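Local structure of uncharacterized protein (Rhodobacter sphaeroides, 3PU2) at residues F17-A22 and H149-L154; L42-W47 and A140-E145. The protein is of unknown function but, as a member of the AHA1 family within the SRPBCC superfamily, may act as an activator of the Hsp90 ATPase. All coordinates share one frame; numbering follows the deposited sequence.

Contact 1: residues F17-A22 and H149-L154; sequences FRRHFA and HLDVML
The ring of Phe21 leans obliquely against three side chains of the 149-154 segment, Leu150, Asp151 and Leu154, each crossing it at about a right angle. Leu150 makes the nearest of these approaches, its CD2 lying 3.6 Å from Phe21 CE1 and also touching CZ. Phe21 CD1 meets one polar and one apolar atom, Asp151 OD1 at 3.7 Å and Leu154 CD1 at 4.1 Å. Elsewhere, Tyr147 meets the same ring edge-to-face. The second flat group, the Arg19 guanidinium, takes the other carboxylate oxygen of Asp151 at its edge. Arg19 and Asp151 reach tip to tip, their planes 87° apart.

Here the helix grip of the Bet v 1-like fold can be followed residue by residue: the long C-terminal helix 139-156 lies against the antiparallel sheet at strand 14-21, and the short axes of 17-21 and 149-154 run 19° apart and approach to 10.0 Å. Leu28 of helix 25-33 touches both Phe21 and Leu150, joining a second helix to this packing.

In Asp151, CG lies anti to the carbonyl carbon and beside the backbone N. The two oxygens have different partners, OD1 beside the ring and OD2 in a salt bridge. Arg19 NH2 donates to Asp151 OD2 at 2.6 Å, from above the carboxylate plane and with a bent N-H...O angle of 131°. An alanine in place of Asp151 would probably leave the Arg19 charge without this mate and open a gap beside Phe21 CD1. Glu144, about two helical turns earlier, offers Arg19 NH2 a second ion pair, long and weak.

Contact 2: residues L42-W47 and A140-E145; sequences LFARGW and ATEMEE
Glu145 and Glu142 both extend from helix 139-156 to the loop around Ala44 and Arg45, and Glu145 sets out directly toward it. The Glu145 chain is extended, with CG anti to the backbone N (chi1 175°), and its carboxylate ends beside the backbone at the start of a turn. Its OE1 lies 3.7 Å from Arg45 N and 4.0 Å from Ala44 CA, while OE2 comes to 4.0 Å from Arg45 CB. Glu142 has CG anti to its own carbonyl carbon instead, and is extended beyond it; Glu142 OE1 rests 3.7 Å from Ala44 CB. The small methyl of Ala44 thus has a carboxylate oxygen of Glu142 near it, and its CA one of Glu145.

The loop presents these atoms from a type II turn spanning Ala44 to Trp47, closed by a bond from Trp47 N to Ala44 O. Gly46 sits at the third position with a positive phi, where a side chain would press on the preceding carbonyl. In the fold this loop follows helix 25-33 and leads into strand 49-54, so the contact brings the connection between them up to the C-terminal helix. At the start of the 42-47 segment, Leu42 and Met143, a selenomethionine modelled in two conformers, cross obliquely; the touch of Leu42 CD1 on Met143 CE is therefore doubtful.

Arg45 NE and Glu145 OE2 stand 5.0 Å apart, oppositely charged but not in contact. With no hydrogen bond between the segments, attraction between them probably comes mainly from such longer-range charge and from van der Waals packing at the surface.

Both contacts draw on helix 139-156, contact 2 on its first turns and contact 1 nearer its end, and their centres lie about 13 Å apart. Along the chain the order is 17-22, 42-47, 140-145 and 149-154, so contact 2 is nested inside the loop that contact 1 closes. Contact 1 joins the helix to strand 14-21 of the antiparallel sheet, whereas contact 2 joins it to the loop before strand 49-54, the outermost strand at the far end of the sheet order. The two also meet directly, since His149 stacks on Phe43. A single helix therefore ties together parts of the fold that are far apart in sequence.

Contact 1: residues F17-A22 and H149-L154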
# COMPACT_ATOMS: atom_id res chain seq x y z
N PHE A 17 9.98 1.06 3.40
CA PHE A 17 10.18 0.68 2.00
C PHE A 17 10.23 1.97 1.19
O PHE A 17 9.64 2.98 1.57
CB PHE A 17 9.02 -0.18 1.49
CG PHE A 17 8.76 -1.42 2.30
CD1 PHE A 17 9.45 -2.59 2.05
CD2 PHE A 17 7.82 -1.41 3.32
CE1 PHE A 17 9.22 -3.74 2.81
CE2 PHE A 17 7.58 -2.55 4.09
CZ PHE A 17 8.28 -3.72 3.83
N ARG A 18 10.94 1.92 0.07
CA ARG A 18 11.07 3.06 -0.82
C ARG A 18 11.12 2.53 -2.24
O ARG A 18 11.74 1.50 -2.51
CB ARG A 18 12.35 3.85 -0.51
CG ARG A 18 12.40 4.43 0.90
CD ARG A 18 13.48 5.50 1.03
NE ARG A 18 14.83 4.95 0.92
CZ ARG A 18 15.94 5.69 0.96
NH1 ARG A 18 15.86 7.00 1.12
NH2 ARG A 18 17.12 5.10 0.86
N ARG A 19 10.48 3.23 -3.17
CA ARG A 19 10.46 2.79 -4.55
C ARG A 19 10.26 3.95 -5.51
O ARG A 19 9.47 4.86 -5.25
CB ARG A 19 9.34 1.76 -4.72
CG ARG A 19 8.99 1.39 -6.16
CD ARG A 19 9.80 0.21 -6.72
NE ARG A 19 8.95 -0.58 -7.60
CZ ARG A 19 9.12 -0.75 -8.90
NH1 ARG A 19 10.15 -0.18 -9.52
NH2 ARG A 19 8.26 -1.48 -9.59
N HIS A 20 10.99 3.93 -6.62
CA HIS A 20 10.89 4.98 -7.62
C HIS A 20 9.77 4.66 -8.60
O HIS A 20 9.49 3.50 -8.89
CB HIS A 20 12.20 5.10 -8.38
CG HIS A 20 12.22 6.21 -9.38
ND1 HIS A 20 12.24 7.54 -9.01
CD2 HIS A 20 12.22 6.19 -10.73
CE1 HIS A 20 12.25 8.29 -10.10
NE2 HIS A 20 12.24 7.50 -11.16
N PHE A 21 9.12 5.69 -9.12
CA PHE A 21 8.02 5.52 -10.05
C PHE A 21 8.13 6.62 -11.09
O PHE A 21 8.34 7.79 -10.76
CB PHE A 21 6.67 5.64 -9.33
CG PHE A 21 6.25 4.40 -8.58
CD1 PHE A 21 5.81 3.27 -9.26
CD2 PHE A 21 6.31 4.35 -7.19
CE1 PHE A 21 5.45 2.11 -8.57
CE2 PHE A 21 5.96 3.20 -6.50
CZ PHE A 21 5.53 2.07 -7.19
N ALA A 22 7.98 6.25 -12.36
CA ALA A 22 8.07 7.20 -13.45
C ALA A 22 6.75 7.93 -13.69
O ALA A 22 6.02 7.60 -14.62
CB ALA A 22 8.51 6.49 -14.72
N HIS A 149 3.25 -4.16 -11.26
CA HIS A 149 1.95 -3.99 -11.91
C HIS A 149 1.69 -2.51 -12.14
O HIS A 149 1.22 -2.10 -13.21
CB HIS A 149 0.84 -4.52 -11.02
CG HIS A 149 0.85 -6.00 -10.85
ND1 HIS A 149 0.29 -6.63 -9.76
CD2 HIS A 149 1.32 -6.99 -11.65
CE1 HIS A 149 0.42 -7.94 -9.89
NE2 HIS A 149 1.04 -8.18 -11.03
N LEU A 150 1.98 -1.71 -11.11
CA LEU A 150 1.77 -0.27 -11.14
C LEU A 150 2.62 0.38 -12.22
O LEU A 150 2.18 1.32 -12.89
CB LEU A 150 2.07 0.34 -9.78
CG LEU A 150 1.83 1.84 -9.61
CD1 LEU A 150 0.47 2.22 -10.19
CD2 LEU A 150 1.92 2.21 -8.13
N ASP A 151 3.84 -0.13 -12.40
CA ASP A 151 4.72 0.41 -13.42
C ASP A 151 4.06 0.29 -14.79
O ASP A 151 3.96 1.28 -15.53
CB ASP A 151 6.06 -0.34 -13.45
CG ASP A 151 7.07 0.21 -12.46
OD1 ASP A 151 7.04 1.43 -12.19
OD2 ASP A 151 7.91 -0.58 -11.97
N VAL A 152 3.60 -0.91 -15.12
CA VAL A 152 2.95 -1.19 -16.41
C VAL A 152 1.72 -0.33 -16.67
O VAL A 152 1.44 0.05 -17.81
CB VAL A 152 2.54 -2.68 -16.52
CG1 VAL A 152 1.97 -2.98 -17.89
CG2 VAL A 152 3.73 -3.57 -16.26
N MSE A 153 0.97 -0.05 -15.60
CA MSE A 153 -0.23 0.74 -15.73
C MSE A 153 0.12 2.20 -15.98
O MSE A 153 -0.47 2.85 -16.84
CB MSE A 153 -1.08 0.60 -14.47
CG MSE A 153 -2.47 1.17 -14.59
SE MSE A 153 -3.19 1.58 -12.86
CE MSE A 153 -2.33 3.28 -12.61
N LEU A 154 1.09 2.72 -15.23
CA LEU A 154 1.51 4.10 -15.41
C LEU A 154 1.94 4.32 -16.86
O LEU A 154 1.47 5.23 -17.53
CB LEU A 154 2.65 4.45 -14.44
CG LEU A 154 2.14 4.64 -13.00
CD1 LEU A 154 3.29 4.90 -12.07
CD2 LEU A 154 1.14 5.79 -12.97

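Contact 2: residues L42-W47 and A140-E145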
# COMPACT_ATOMS: atom_id res chain seq x y z
N LEU A 42 -2.85 -3.24 -7.46
CA LEU A 42 -2.68 -3.72 -6.10
C LEU A 42 -3.40 -5.03 -5.79
O LEU A 42 -4.44 -5.06 -5.14
CB LEU A 42 -3.13 -2.65 -5.11
CG LEU A 42 -3.02 -3.03 -3.64
CD1 LEU A 42 -1.59 -3.43 -3.30
CD2 LEU A 42 -3.47 -1.85 -2.80
N PHE A 43 -2.81 -6.12 -6.27
CA PHE A 43 -3.35 -7.46 -6.07
C PHE A 43 -2.22 -8.46 -6.23
O PHE A 43 -1.19 -8.14 -6.82
CB PHE A 43 -4.42 -7.74 -7.13
CG PHE A 43 -3.88 -7.78 -8.51
CD1 PHE A 43 -3.47 -8.98 -9.09
CD2 PHE A 43 -3.77 -6.61 -9.26
CE1 PHE A 43 -2.96 -9.02 -10.39
CE2 PHE A 43 -3.26 -6.63 -10.58
CZ PHE A 43 -2.86 -7.85 -11.14
N ALA A 44 -2.38 -9.65 -5.67
CA ALA A 44 -1.35 -10.68 -5.81
C ALA A 44 -1.82 -11.70 -6.84
O ALA A 44 -2.97 -11.67 -7.29
CB ALA A 44 -1.08 -11.34 -4.48
N ARG A 45 -0.92 -12.61 -7.21
CA ARG A 45 -1.19 -13.66 -8.20
C ARG A 45 -2.38 -14.55 -7.82
O ARG A 45 -2.34 -15.30 -6.83
CB ARG A 45 0.08 -14.51 -8.37
CG ARG A 45 0.23 -15.23 -9.71
CD ARG A 45 1.61 -15.88 -9.85
NE ARG A 45 1.90 -16.84 -8.78
CZ ARG A 45 1.24 -17.98 -8.59
NH1 ARG A 45 0.24 -18.31 -9.39
NH2 ARG A 45 1.58 -18.78 -7.59
N GLY A 46 -3.44 -14.47 -8.62
CA GLY A 46 -4.64 -15.26 -8.38
C GLY A 46 -5.61 -14.71 -7.35
O GLY A 46 -6.52 -15.41 -6.91
N TRP A 47 -5.41 -13.46 -6.94
CA TRP A 47 -6.27 -12.82 -5.95
C TRP A 47 -6.58 -11.39 -6.39
O TRP A 47 -6.06 -10.43 -5.83
CB TRP A 47 -5.60 -12.78 -4.57
CG TRP A 47 -5.39 -14.13 -3.94
CD1 TRP A 47 -4.48 -15.07 -4.30
CD2 TRP A 47 -6.17 -14.70 -2.89
NE1 TRP A 47 -4.64 -16.21 -3.54
CE2 TRP A 47 -5.67 -16.01 -2.66
CE3 TRP A 47 -7.24 -14.24 -2.11
CZ2 TRP A 47 -6.21 -16.87 -1.69
CZ3 TRP A 47 -7.78 -15.10 -1.14
CH2 TRP A 47 -7.26 -16.40 -0.95
N ALA A 140 6.97 -8.37 1.32
CA ALA A 140 7.92 -7.51 0.61
C ALA A 140 7.94 -7.92 -0.86
O ALA A 140 8.07 -7.09 -1.76
CB ALA A 140 9.31 -7.65 1.21
N THR A 141 7.75 -9.20 -1.05
CA THR A 141 7.79 -9.81 -2.34
C THR A 141 6.55 -9.51 -3.11
O THR A 141 6.57 -9.21 -4.28
CB THR A 141 7.84 -11.30 -2.17
OG1 THR A 141 9.18 -11.73 -2.37
CG2 THR A 141 6.98 -11.96 -3.17
N GLU A 142 5.44 -9.59 -2.43
CA GLU A 142 4.20 -9.38 -3.05
C GLU A 142 4.01 -7.94 -3.30
O GLU A 142 3.26 -7.57 -4.15
CB GLU A 142 3.14 -9.86 -2.13
CG GLU A 142 3.06 -11.29 -2.10
CD GLU A 142 1.87 -11.71 -1.37
OE1 GLU A 142 0.92 -10.95 -1.38
OE2 GLU A 142 1.87 -12.79 -0.77
N MSE A 143 4.68 -7.13 -2.54
CA MSE A 143 4.47 -5.73 -2.66
C MSE A 143 5.35 -5.14 -3.73
O MSE A 143 5.05 -4.09 -4.23
CB MSE A 143 4.66 -5.07 -1.31
CG MSE A 143 4.25 -3.61 -1.24
SE MSE A 143 2.53 -3.31 -0.87
CE MSE A 143 2.04 -2.52 -2.34
N GLU A 144 6.38 -5.85 -4.15
CA GLU A 144 7.16 -5.49 -5.33
C GLU A 144 6.44 -6.00 -6.58
O GLU A 144 6.43 -5.34 -7.62
CB GLU A 144 8.58 -6.08 -5.26
CG GLU A 144 9.46 -5.80 -6.49
CD GLU A 144 9.44 -4.33 -6.96
OE1 GLU A 144 9.42 -3.42 -6.11
OE2 GLU A 144 9.46 -4.10 -8.19
N GLU A 145 5.82 -7.17 -6.47
CA GLU A 145 5.08 -7.70 -7.61
C GLU A 145 3.96 -6.70 -7.94
O GLU A 145 3.62 -6.50 -9.11
CB GLU A 145 4.50 -9.08 -7.26
CG GLU A 145 3.60 -9.69 -8.33
CD GLU A 145 3.06 -11.07 -7.93
OE1 GLU A 145 2.44 -11.19 -6.84
OE2 GLU A 145 3.25 -12.03 -8.71